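Local coordinates for transcriptional regulator, GntR family (Ralstonia eutropha, PDB 3IHU), which probably binds DNA as a transcription factor of the GntR family, pairing a winged helix-turn-helix domain with an FCD domain, at residues A[32-37]-A[43-48]; A[69-72]-A[76-79]. All coordinates share one frame; numbering follows the deposited sequence.

Interaction 1. Residues A[32-37]-A[43-48]; sequences GTFVPG and TDLVAH
F34 and H48 meet as an offset edge-to-face aromatic pair in the winged helix-turn-helix domain, where the loop that leaves helix 17-31 approaches helix 42-49, the first helix of the helix-turn-helix in GntR-type regulators. Their planes stand at 83° and their centroids lie 5.8 Å apart, so the pair is nearly perpendicular. The edge of the phenyl ring is directed at the imidazole face, with F34 CZ 4.1 Å from H48 CD2. The two side chains reach for each other from opposite directions. On the helix, H48 holds CG anti to its backbone N (chi1 -173°), which carries the imidazole across to the phenyl edge.

The buried part of the contact is the inner one. F34 and L45 are both buried, and L45 brings its CD2 methyl obliquely to the phenyl ring, 4.2 Å from F34 CE2. The CB of L45 does not start toward the loop; the outer part of the side chain closes the distance. This small apolar group is continued by neighbours: L40 of strand 39-40 touches both F34 and L45, I25 of helix 17-31 lies against F34, and V56 and L60 of helix 53-65 receive L45.

The solvent side is looser, for H48 is exposed. As a whole the contact buries just 103 Å², without any hydrogen bond from one segment to the other. The nearest backbone approach, CA of F34 to CA of L45, is still 11.3 Å, so the contact is made by side chains alone. On the loop side, G32 leaves the preceding helix with positive phi, and T33 OG1 makes a weak hydrogen bond to G28 O of that helix.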
loop_
_atom_site.group_PDB
_atom_site.type_symbol
_atom_site.label_atom_id
_atom_site.label_comp_id
_atom_site.label_asym_id
_atom_site.label_seq_id
_atom_site.Cartn_x
_atom_site.Cartn_y
_atom_site.Cartn_z
ATOM N N GLY A 32 8.912 1.430 8.196
ATOM C CA GLY A 32 9.771 0.761 9.165
ATOM C C GLY A 32 9.746 1.353 10.557
ATOM O O GLY A 32 10.504 0.917 11.397
ATOM N N THR A 33 8.890 2.330 10.822
ATOM C CA THR A 33 8.805 2.911 12.172
ATOM C C THR A 33 7.850 2.140 13.118
ATOM O O THR A 33 7.851 2.378 14.290
ATOM C CB THR A 33 8.316 4.344 12.114
ATOM O OG1 THR A 33 7.110 4.375 11.356
ATOM C CG2 THR A 33 9.405 5.282 11.460
ATOM N N PHE A 34 6.984 1.298 12.563
ATOM C CA PHE A 34 6.206 0.342 13.327
ATOM C C PHE A 34 6.510 -1.009 12.667
ATOM O O PHE A 34 6.774 -1.050 11.462
ATOM C CB PHE A 34 4.690 0.636 13.193
ATOM C CG PHE A 34 4.225 1.826 13.972
ATOM C CD1 PHE A 34 4.254 3.082 13.405
ATOM C CD2 PHE A 34 3.759 1.702 15.272
ATOM C CE1 PHE A 34 3.870 4.183 14.126
ATOM C CE2 PHE A 34 3.355 2.799 16.001
ATOM C CZ PHE A 34 3.415 4.049 15.424
ATOM N N VAL A 35 6.453 -2.100 13.438
ATOM C CA VAL A 35 6.766 -3.428 12.919
ATOM C C VAL A 35 5.714 -4.513 13.263
ATOM O O VAL A 35 5.014 -4.438 14.275
ATOM C CB VAL A 35 8.120 -3.905 13.424
ATOM C CG1 VAL A 35 9.210 -2.975 12.854
ATOM C CG2 VAL A 35 8.160 -3.976 14.980
ATOM N N PRO A 36 5.617 -5.546 12.418
ATOM C CA PRO A 36 4.783 -6.697 12.746
ATOM C C PRO A 36 5.142 -7.245 14.121
ATOM O O PRO A 36 6.337 -7.318 14.464
ATOM C CB PRO A 36 5.151 -7.707 11.642
ATOM C CG PRO A 36 5.558 -6.829 10.487
ATOM C CD PRO A 36 6.311 -5.699 11.137
ATOM N N GLY A 37 4.136 -7.550 14.944
ATOM C CA GLY A 37 4.376 -8.090 16.303
ATOM C C GLY A 37 4.482 -7.010 17.342
ATOM O O GLY A 37 4.596 -7.258 18.535
ATOM N N THR A 43 -1.611 5.167 25.376
ATOM C CA THR A 43 -0.975 6.406 25.767
ATOM C C THR A 43 0.269 6.747 24.914
ATOM O O THR A 43 0.574 7.922 24.706
ATOM C CB THR A 43 -0.556 6.379 27.247
ATOM O OG1 THR A 43 0.278 5.243 27.446
ATOM C CG2 THR A 43 -1.759 6.325 28.198
ATOM N N ASP A 44 1.003 5.732 24.452
ATOM C CA ASP A 44 2.110 5.959 23.522
ATOM C C ASP A 44 1.582 6.512 22.205
ATOM O O ASP A 44 2.154 7.424 21.612
ATOM C CB ASP A 44 2.843 4.636 23.230
ATOM C CG ASP A 44 3.689 4.175 24.407
ATOM O OD1 ASP A 44 3.812 4.922 25.418
ATOM O OD2 ASP A 44 4.193 3.055 24.321
ATOM N N LEU A 45 0.473 5.979 21.737
ATOM C CA LEU A 45 -0.086 6.473 20.493
ATOM C C LEU A 45 -0.637 7.893 20.621
ATOM O O LEU A 45 -0.529 8.667 19.667
ATOM C CB LEU A 45 -1.178 5.552 19.998
ATOM C CG LEU A 45 -0.636 4.175 19.626
ATOM C CD1 LEU A 45 -1.824 3.274 19.190
ATOM C CD2 LEU A 45 0.398 4.310 18.518
ATOM N N VAL A 46 -1.264 8.211 21.756
ATOM C CA VAL A 46 -1.730 9.576 22.030
ATOM C C VAL A 46 -0.560 10.562 21.925
ATOM O O VAL A 46 -0.672 11.607 21.266
ATOM C CB VAL A 46 -2.419 9.678 23.397
ATOM C CG1 VAL A 46 -2.595 11.230 23.897
ATOM C CG2 VAL A 46 -3.772 8.929 23.397
ATOM N N ALA A 47 0.556 10.241 22.580
ATOM C CA ALA A 47 1.722 11.165 22.618
ATOM C C ALA A 47 2.381 11.190 21.222
ATOM O O ALA A 47 2.776 12.215 20.724
ATOM C CB ALA A 47 2.723 10.691 23.679
ATOM N N HIS A 48 2.490 10.040 20.578
ATOM C CA HIS A 48 3.167 9.982 19.293
ATOM C C HIS A 48 2.394 10.731 18.189
ATOM O O HIS A 48 2.965 11.450 17.395
ATOM C CB HIS A 48 3.319 8.509 18.841
ATOM C CG HIS A 48 4.159 8.341 17.613
ATOM N ND1 HIS A 48 5.515 8.594 17.602
ATOM C CD2 HIS A 48 3.836 7.977 16.353
ATOM C CE1 HIS A 48 5.998 8.340 16.398
ATOM N NE2 HIS A 48 4.998 7.984 15.616
#

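Interaction 2. Residues A[69-72]-A[76-79]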
loop_
_atom_site.group_PDB
_atom_site.type_symbol
_atom_site.label_atom_id
_atom_site.label_comp_id
_atom_site.label_asym_id
_atom_site.label_seq_id
_atom_site.Cartn_x
_atom_site.Cartn_y
_atom_site.Cartn_z
ATOM N N VAL A 69 -4.173 -4.943 13.017
ATOM C CA VAL A 69 -3.912 -5.227 14.416
ATOM C C VAL A 69 -4.929 -6.185 15.028
ATOM O O VAL A 69 -6.053 -6.304 14.564
ATOM C CB VAL A 69 -3.947 -3.941 15.246
ATOM C CG1 VAL A 69 -2.960 -2.893 14.666
ATOM C CG2 VAL A 69 -5.394 -3.366 15.320
ATOM N N ASP A 70 -4.526 -6.844 16.092
ATOM C CA ASP A 70 -5.479 -7.493 16.980
ATOM C C ASP A 70 -5.580 -6.648 18.251
ATOM O O ASP A 70 -4.585 -6.448 18.944
ATOM C CB ASP A 70 -5.024 -8.895 17.384
ATOM C CG ASP A 70 -5.010 -9.850 16.232
ATOM O OD1 ASP A 70 -5.761 -9.629 15.246
ATOM O OD2 ASP A 70 -4.224 -10.820 16.329
ATOM N N LEU A 71 -6.806 -6.224 18.552
ATOM C CA LEU A 71 -7.126 -5.546 19.793
ATOM C C LEU A 71 -6.844 -6.428 21.009
ATOM O O LEU A 71 -7.039 -7.637 20.965
ATOM C CB LEU A 71 -8.594 -5.090 19.786
ATOM C CG LEU A 71 -9.027 -4.125 18.669
ATOM C CD1 LEU A 71 -10.403 -3.512 18.985
ATOM C CD2 LEU A 71 -7.986 -3.037 18.438
ATOM N N GLN A 72 -6.365 -5.807 22.079
ATOM C CA GLN A 72 -6.037 -6.508 23.327
ATOM C C GLN A 72 -6.832 -5.868 24.455
ATOM O O GLN A 72 -7.600 -4.936 24.232
ATOM C CB GLN A 72 -4.537 -6.369 23.660
ATOM C CG GLN A 72 -3.568 -6.743 22.518
ATOM C CD GLN A 72 -3.525 -8.244 22.252
ATOM O OE1 GLN A 72 -2.640 -8.962 22.749
ATOM N NE2 GLN A 72 -4.490 -8.729 21.475
ATOM N N GLY A 76 -5.299 -1.725 24.378
ATOM C CA GLY A 76 -4.063 -1.912 23.598
ATOM C C GLY A 76 -4.288 -2.709 22.327
ATOM O O GLY A 76 -5.433 -2.983 21.955
ATOM N N ALA A 77 -3.193 -3.010 21.613
ATOM C CA ALA A 77 -3.290 -3.731 20.344
ATOM C C ALA A 77 -1.937 -4.332 19.995
ATOM O O ALA A 77 -0.917 -3.921 20.552
ATOM C CB ALA A 77 -3.766 -2.804 19.237
ATOM N N VAL A 78 -1.922 -5.309 19.095
ATOM C CA VAL A 78 -0.668 -5.901 18.641
ATOM C C VAL A 78 -0.735 -5.864 17.131
ATOM O O VAL A 78 -1.743 -6.178 16.547
ATOM C CB VAL A 78 -0.408 -7.347 19.268
ATOM C CG1 VAL A 78 0.849 -7.990 18.713
ATOM C CG2 VAL A 78 -0.224 -7.220 20.745
ATOM N N ILE A 79 0.312 -5.389 16.480
ATOM C CA ILE A 79 0.332 -5.435 15.051
ATOM C C ILE A 79 0.445 -6.934 14.643
ATOM O O ILE A 79 1.228 -7.693 15.210
ATOM C CB ILE A 79 1.482 -4.545 14.446
ATOM C CG1 ILE A 79 1.317 -3.098 14.924
ATOM C CG2 ILE A 79 1.505 -4.636 12.920
ATOM C CD1 ILE A 79 2.327 -2.094 14.294
#
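Q72 lies across V78 on one face of the beta hairpin that forms the wing of the winged helix-turn-helix, while V69, L71, A77 and I79 share the other face. The chain of Q72 is bent at chi2 (-72°) and crosses V78 obliquely, bringing Q72 OE1 within 3.6 Å of V78 CG2. Its amide end is held as well: Q72 NE2 donates to L71 O, approaching from above that carbonyl plane, and OE1 has a weak hydrogen bond to R39 NH1.

On the opposite face, V69 touches two residues of the other strand, its pair I79 and the diagonal A77. Its CB lies 4.2 Å from A77 CB and its CG1 meets I79 CG1 at 4.3 Å, while L63 and A64 of helix 53-65 also touch V69. L71 CD2 adds a further apolar contact to A77 CB.

The strands run antiparallel at 162°, and D70 and V78 form the hydrogen-bonded pair: D70 N donates to V78 O (2.9 Å) in the carbonyl plane, and V78 N donates to D70 O (2.9 Å) from somewhat out of that carbonyl's plane. Nearer the turn, Q72 N is 3.0 Å from G76 O, a fairly straight bond (165° at the hydrogen) whose donor stands above the carbonyl plane.

How the interactions relate
Both contacts belong to the winged helix-turn-helix domain, the presumed DNA-binding part, with centres 11 Å apart. Along the chain, 32-48 comes wholly before 69-79, with helix 53-65 in the sequence between them. They meet at I79: G37 N lies 2.9 Å from I79 O, a probable hydrogen bond, and F34 CB packs 3.8 Å from I79 CD1. Strand 39-40, which follows the loop of 32-37, pairs with the central strand 77-79 of the three-stranded sheet. Helix 53-65 touches L45 from interaction 1 and V69 and L71 from interaction 2. Loop, helix-turn-helix and wing are thus joined by apolar packing and a probable backbone hydrogen bond, consistent with a compact DNA-binding unit.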